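Local coordinates for protein acetone carboxylase alpha subunit (Xanthobacter autotrophicus Py2, PDB 5M45) that forms the alpha subunit of a bacterial multi-subunit carboxylase and belongs to the hydantoinase B/oxoprolinase family, with a manganese site in this chain, at residues A[131-143]-A[199-212]. Sequence-based numbering, arbitrary orientation.
Sequences PGVHDKDIFCNND and YSITCRKVGANDTL
Strands 138-141 and 204-208 pair antiparallel, their directions 139° apart, and a classic beta bulge sets Val206 and Gly207 both against Ile138: Ile138 O accepts from Val206 N at 2.9 Å and, weakly, from Gly207 N. Lys205 CG, anti to the backbone N (chi1 -170°), lies over one face of the Phe139 ring, with CB and CE passing its CE1-CZ rim, and the bend at chi3 delivers NZ to the carbonyls of Pro131 and Gly132. NZ also forms a salt bridge of 2.8 Å with Asp137 OD2, met from above the carboxylate plane; His134 N donates to the same oxygen from the opposite face, and the two donors would favour the ionised carboxylate. Within the seven-stranded antiparallel sheet, strand 138-141 lies between 153-162 and 204-208. On the other face of the pairing, Ile138 CG2 packs on Val206 CG2, while Cys140 CB meets Val206 CG1 at 3.8 Å; Trp216 of helix 214-222 covers Cys140 and Val206. Past the Cys140-Arg204 pair, where Asn142 N donates to Ile201 O, the amides of Asn141 and Asn142 add further bonds. Asn141 OD1 accepts from Cys203 N at 3.0 Å, and Asn142 grips segment 199-212 twice, OD1 taking Ile201 N at 2.7 Å while ND2 donates in the amide plane to Tyr199 O, nearly straight at 172°. Thr202 OG1 donates to Asp143 OD2 over 2.6 Å, which also salt-bridges Arg222 of a second subunit.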
# COMPACT_ATOMS: atom_id res chain seq x y z
N PRO A 131 1.17 21.11 -2.81
CA PRO A 131 -0.13 21.36 -3.49
C PRO A 131 -0.91 22.58 -3.03
O PRO A 131 -2.07 22.75 -3.45
CB PRO A 131 -0.93 20.11 -3.13
CG PRO A 131 -0.41 19.77 -1.74
CD PRO A 131 1.06 20.08 -1.78
N GLY A 132 -0.28 23.44 -2.21
CA GLY A 132 -0.95 24.60 -1.60
C GLY A 132 -1.58 24.27 -0.26
O GLY A 132 -2.01 23.13 -0.04
N VAL A 133 -1.64 25.27 0.63
CA VAL A 133 -2.30 25.14 1.94
C VAL A 133 -3.37 26.21 2.01
O VAL A 133 -3.06 27.41 2.16
CB VAL A 133 -1.30 25.29 3.12
CG1 VAL A 133 -2.01 25.23 4.48
CG2 VAL A 133 -0.20 24.24 3.02
N HIS A 134 -4.63 25.78 1.84
CA HIS A 134 -5.77 26.68 1.69
C HIS A 134 -6.79 26.51 2.81
O HIS A 134 -6.96 25.42 3.37
CB HIS A 134 -6.45 26.50 0.35
CG HIS A 134 -5.53 26.56 -0.83
ND1 HIS A 134 -5.53 25.59 -1.82
CD2 HIS A 134 -4.61 27.48 -1.20
CE1 HIS A 134 -4.64 25.92 -2.75
NE2 HIS A 134 -4.07 27.06 -2.41
N ASP A 135 -7.48 27.60 3.11
CA ASP A 135 -8.57 27.59 4.09
C ASP A 135 -9.59 26.51 3.66
O ASP A 135 -9.93 26.40 2.47
CB ASP A 135 -9.21 28.99 4.16
CG ASP A 135 -10.25 29.12 5.26
OD1 ASP A 135 -10.21 28.39 6.25
OD2 ASP A 135 -11.13 29.99 5.13
N LYS A 136 -10.00 25.69 4.64
CA LYS A 136 -10.94 24.55 4.49
C LYS A 136 -10.36 23.27 3.84
O LYS A 136 -11.09 22.33 3.54
CB LYS A 136 -12.23 24.99 3.79
CG LYS A 136 -12.93 26.16 4.46
CD LYS A 136 -14.31 26.29 3.81
CE LYS A 136 -15.00 27.56 4.23
NZ LYS A 136 -15.21 27.56 5.71
N ASP A 137 -9.03 23.25 3.59
CA ASP A 137 -8.37 22.01 3.18
C ASP A 137 -8.40 20.98 4.32
O ASP A 137 -8.50 21.34 5.49
CB ASP A 137 -6.93 22.29 2.73
CG ASP A 137 -6.83 22.85 1.32
OD1 ASP A 137 -7.85 22.93 0.58
OD2 ASP A 137 -5.71 23.19 0.92
N ILE A 138 -8.32 19.71 3.94
CA ILE A 138 -8.14 18.59 4.89
C ILE A 138 -6.93 17.74 4.46
O ILE A 138 -6.89 17.25 3.32
CB ILE A 138 -9.39 17.67 4.93
CG1 ILE A 138 -10.63 18.48 5.32
CG2 ILE A 138 -9.21 16.55 5.96
CD1 ILE A 138 -11.96 17.68 5.18
N PHE A 139 -5.96 17.57 5.37
CA PHE A 139 -4.80 16.72 5.17
C PHE A 139 -4.91 15.43 6.00
O PHE A 139 -5.47 15.44 7.09
CB PHE A 139 -3.46 17.49 5.48
CG PHE A 139 -3.19 18.63 4.54
CD1 PHE A 139 -2.49 18.43 3.35
CD2 PHE A 139 -3.62 19.93 4.83
CE1 PHE A 139 -2.24 19.49 2.47
CE2 PHE A 139 -3.39 20.99 3.96
CZ PHE A 139 -2.70 20.78 2.77
N CYS A 140 -4.41 14.32 5.47
CA CYS A 140 -4.31 13.08 6.21
C CYS A 140 -2.88 12.57 6.14
O CYS A 140 -2.22 12.71 5.12
CB CYS A 140 -5.33 12.06 5.66
SG CYS A 140 -5.41 10.48 6.55
N ASN A 141 -2.42 11.95 7.22
CA ASN A 141 -1.03 11.46 7.30
C ASN A 141 -0.86 10.34 8.30
O ASN A 141 -1.54 10.33 9.35
CB ASN A 141 -0.12 12.65 7.71
CG ASN A 141 1.32 12.24 7.92
OD1 ASN A 141 2.06 12.00 6.95
ND2 ASN A 141 1.73 12.11 9.17
N ASN A 142 0.00 9.37 7.98
CA ASN A 142 0.46 8.37 8.96
C ASN A 142 1.90 7.89 8.77
O ASN A 142 2.28 6.86 9.37
CB ASN A 142 -0.51 7.18 9.02
CG ASN A 142 -0.39 6.27 7.80
OD1 ASN A 142 0.28 6.64 6.84
ND2 ASN A 142 -1.00 5.08 7.85
N ASP A 143 2.70 8.59 7.97
CA ASP A 143 3.98 8.07 7.48
C ASP A 143 5.06 8.03 8.58
O ASP A 143 5.50 9.08 9.06
CB ASP A 143 4.42 8.97 6.29
CG ASP A 143 5.66 8.48 5.58
OD1 ASP A 143 6.22 7.39 5.92
OD2 ASP A 143 6.06 9.20 4.63
N TYR A 199 -1.11 0.39 4.60
CA TYR A 199 -1.43 1.61 3.82
C TYR A 199 -0.75 2.83 4.48
O TYR A 199 -1.04 3.14 5.64
CB TYR A 199 -2.95 1.80 3.81
CG TYR A 199 -3.53 2.85 2.85
CD1 TYR A 199 -3.35 2.75 1.47
CD2 TYR A 199 -4.33 3.88 3.32
CE1 TYR A 199 -3.92 3.69 0.59
CE2 TYR A 199 -4.92 4.81 2.46
CZ TYR A 199 -4.71 4.72 1.09
OH TYR A 199 -5.33 5.65 0.23
N SER A 200 0.16 3.48 3.76
CA SER A 200 1.00 4.57 4.29
C SER A 200 0.76 5.83 3.46
O SER A 200 0.94 5.81 2.23
CB SER A 200 2.50 4.20 4.29
OG SER A 200 3.30 5.18 5.00
N ILE A 201 0.39 6.91 4.15
CA ILE A 201 -0.12 8.16 3.57
C ILE A 201 0.86 9.29 3.97
O ILE A 201 1.05 9.54 5.15
CB ILE A 201 -1.51 8.46 4.18
CG1 ILE A 201 -2.49 7.25 4.01
CG2 ILE A 201 -2.12 9.70 3.56
CD1 ILE A 201 -3.39 7.02 5.24
N THR A 202 1.46 9.99 2.99
CA THR A 202 2.43 11.06 3.29
C THR A 202 1.84 12.46 3.11
O THR A 202 1.85 12.98 2.00
CB THR A 202 3.73 10.90 2.46
OG1 THR A 202 4.31 9.62 2.69
CG2 THR A 202 4.77 11.99 2.81
N CYS A 203 1.32 13.05 4.19
CA CYS A 203 0.75 14.42 4.18
C CYS A 203 -0.13 14.70 2.92
O CYS A 203 -0.00 15.74 2.24
CB CYS A 203 1.88 15.45 4.35
SG CYS A 203 2.67 15.42 5.99
N ARG A 204 -1.07 13.79 2.68
CA ARG A 204 -1.92 13.86 1.48
C ARG A 204 -3.05 14.87 1.67
O ARG A 204 -3.70 14.91 2.72
CB ARG A 204 -2.47 12.48 1.18
CG ARG A 204 -3.42 12.39 -0.02
CD ARG A 204 -3.75 10.96 -0.40
NE ARG A 204 -4.76 10.93 -1.46
CZ ARG A 204 -5.20 9.81 -2.06
NH1 ARG A 204 -4.71 8.61 -1.74
NH2 ARG A 204 -6.14 9.89 -3.00
N LYS A 205 -3.31 15.70 0.66
CA LYS A 205 -4.52 16.53 0.68
C LYS A 205 -5.71 15.64 0.25
O LYS A 205 -5.82 15.26 -0.91
CB LYS A 205 -4.42 17.78 -0.23
CG LYS A 205 -5.59 18.76 -0.01
CD LYS A 205 -5.61 19.98 -0.92
CE LYS A 205 -4.33 20.78 -0.77
NZ LYS A 205 -4.41 22.14 -1.38
N VAL A 206 -6.58 15.32 1.21
CA VAL A 206 -7.70 14.40 1.01
C VAL A 206 -9.07 15.10 0.91
O VAL A 206 -10.10 14.43 0.68
CB VAL A 206 -7.77 13.33 2.11
CG1 VAL A 206 -6.49 12.46 2.06
CG2 VAL A 206 -8.02 13.90 3.51
N GLY A 207 -9.08 16.42 1.04
CA GLY A 207 -10.29 17.21 0.91
C GLY A 207 -10.04 18.70 0.79
O GLY A 207 -8.94 19.21 1.11
N ALA A 208 -11.07 19.39 0.29
CA ALA A 208 -11.06 20.83 0.15
C ALA A 208 -12.50 21.34 0.31
O ALA A 208 -13.47 20.56 0.14
CB ALA A 208 -10.48 21.23 -1.21
N ASN A 209 -12.66 22.61 0.67
CA ASN A 209 -13.95 23.17 1.01
C ASN A 209 -14.70 22.26 2.04
O ASN A 209 -15.90 21.99 1.92
CB ASN A 209 -14.76 23.38 -0.28
CG ASN A 209 -15.96 24.28 -0.08
OD1 ASN A 209 -15.92 25.25 0.74
ND2 ASN A 209 -17.06 23.97 -0.79
N ASP A 210 -13.96 21.76 3.01
CA ASP A 210 -14.51 20.94 4.11
C ASP A 210 -15.12 19.61 3.65
O ASP A 210 -15.89 19.00 4.39
CB ASP A 210 -15.51 21.77 4.98
CG ASP A 210 -14.80 22.80 5.90
OD1 ASP A 210 -13.55 22.85 5.99
OD2 ASP A 210 -15.53 23.58 6.56
N THR A 211 -14.75 19.15 2.46
CA THR A 211 -15.40 18.01 1.81
C THR A 211 -14.34 17.00 1.36
O THR A 211 -13.42 17.38 0.62
CB THR A 211 -16.22 18.44 0.60
OG1 THR A 211 -17.11 19.49 0.98
CG2 THR A 211 -17.07 17.29 0.05
N LEU A 212 -14.48 15.74 1.80
CA LEU A 212 -13.54 14.69 1.39
C LEU A 212 -13.65 14.30 -0.10
O LEU A 212 -14.75 14.20 -0.65
CB LEU A 212 -13.69 13.45 2.30
CG LEU A 212 -13.28 13.68 3.76
CD1 LEU A 212 -13.71 12.50 4.58
CD2 LEU A 212 -11.79 13.86 3.94
O HOH W 1 -5.05 21.84 -3.85
O HOH W 2 -7.45 23.29 -1.98
O HOH W 3 -10.23 24.30 0.68
O HOH W 4 -11.12 21.54 6.65
O HOH W 5 5.06 4.39 7.12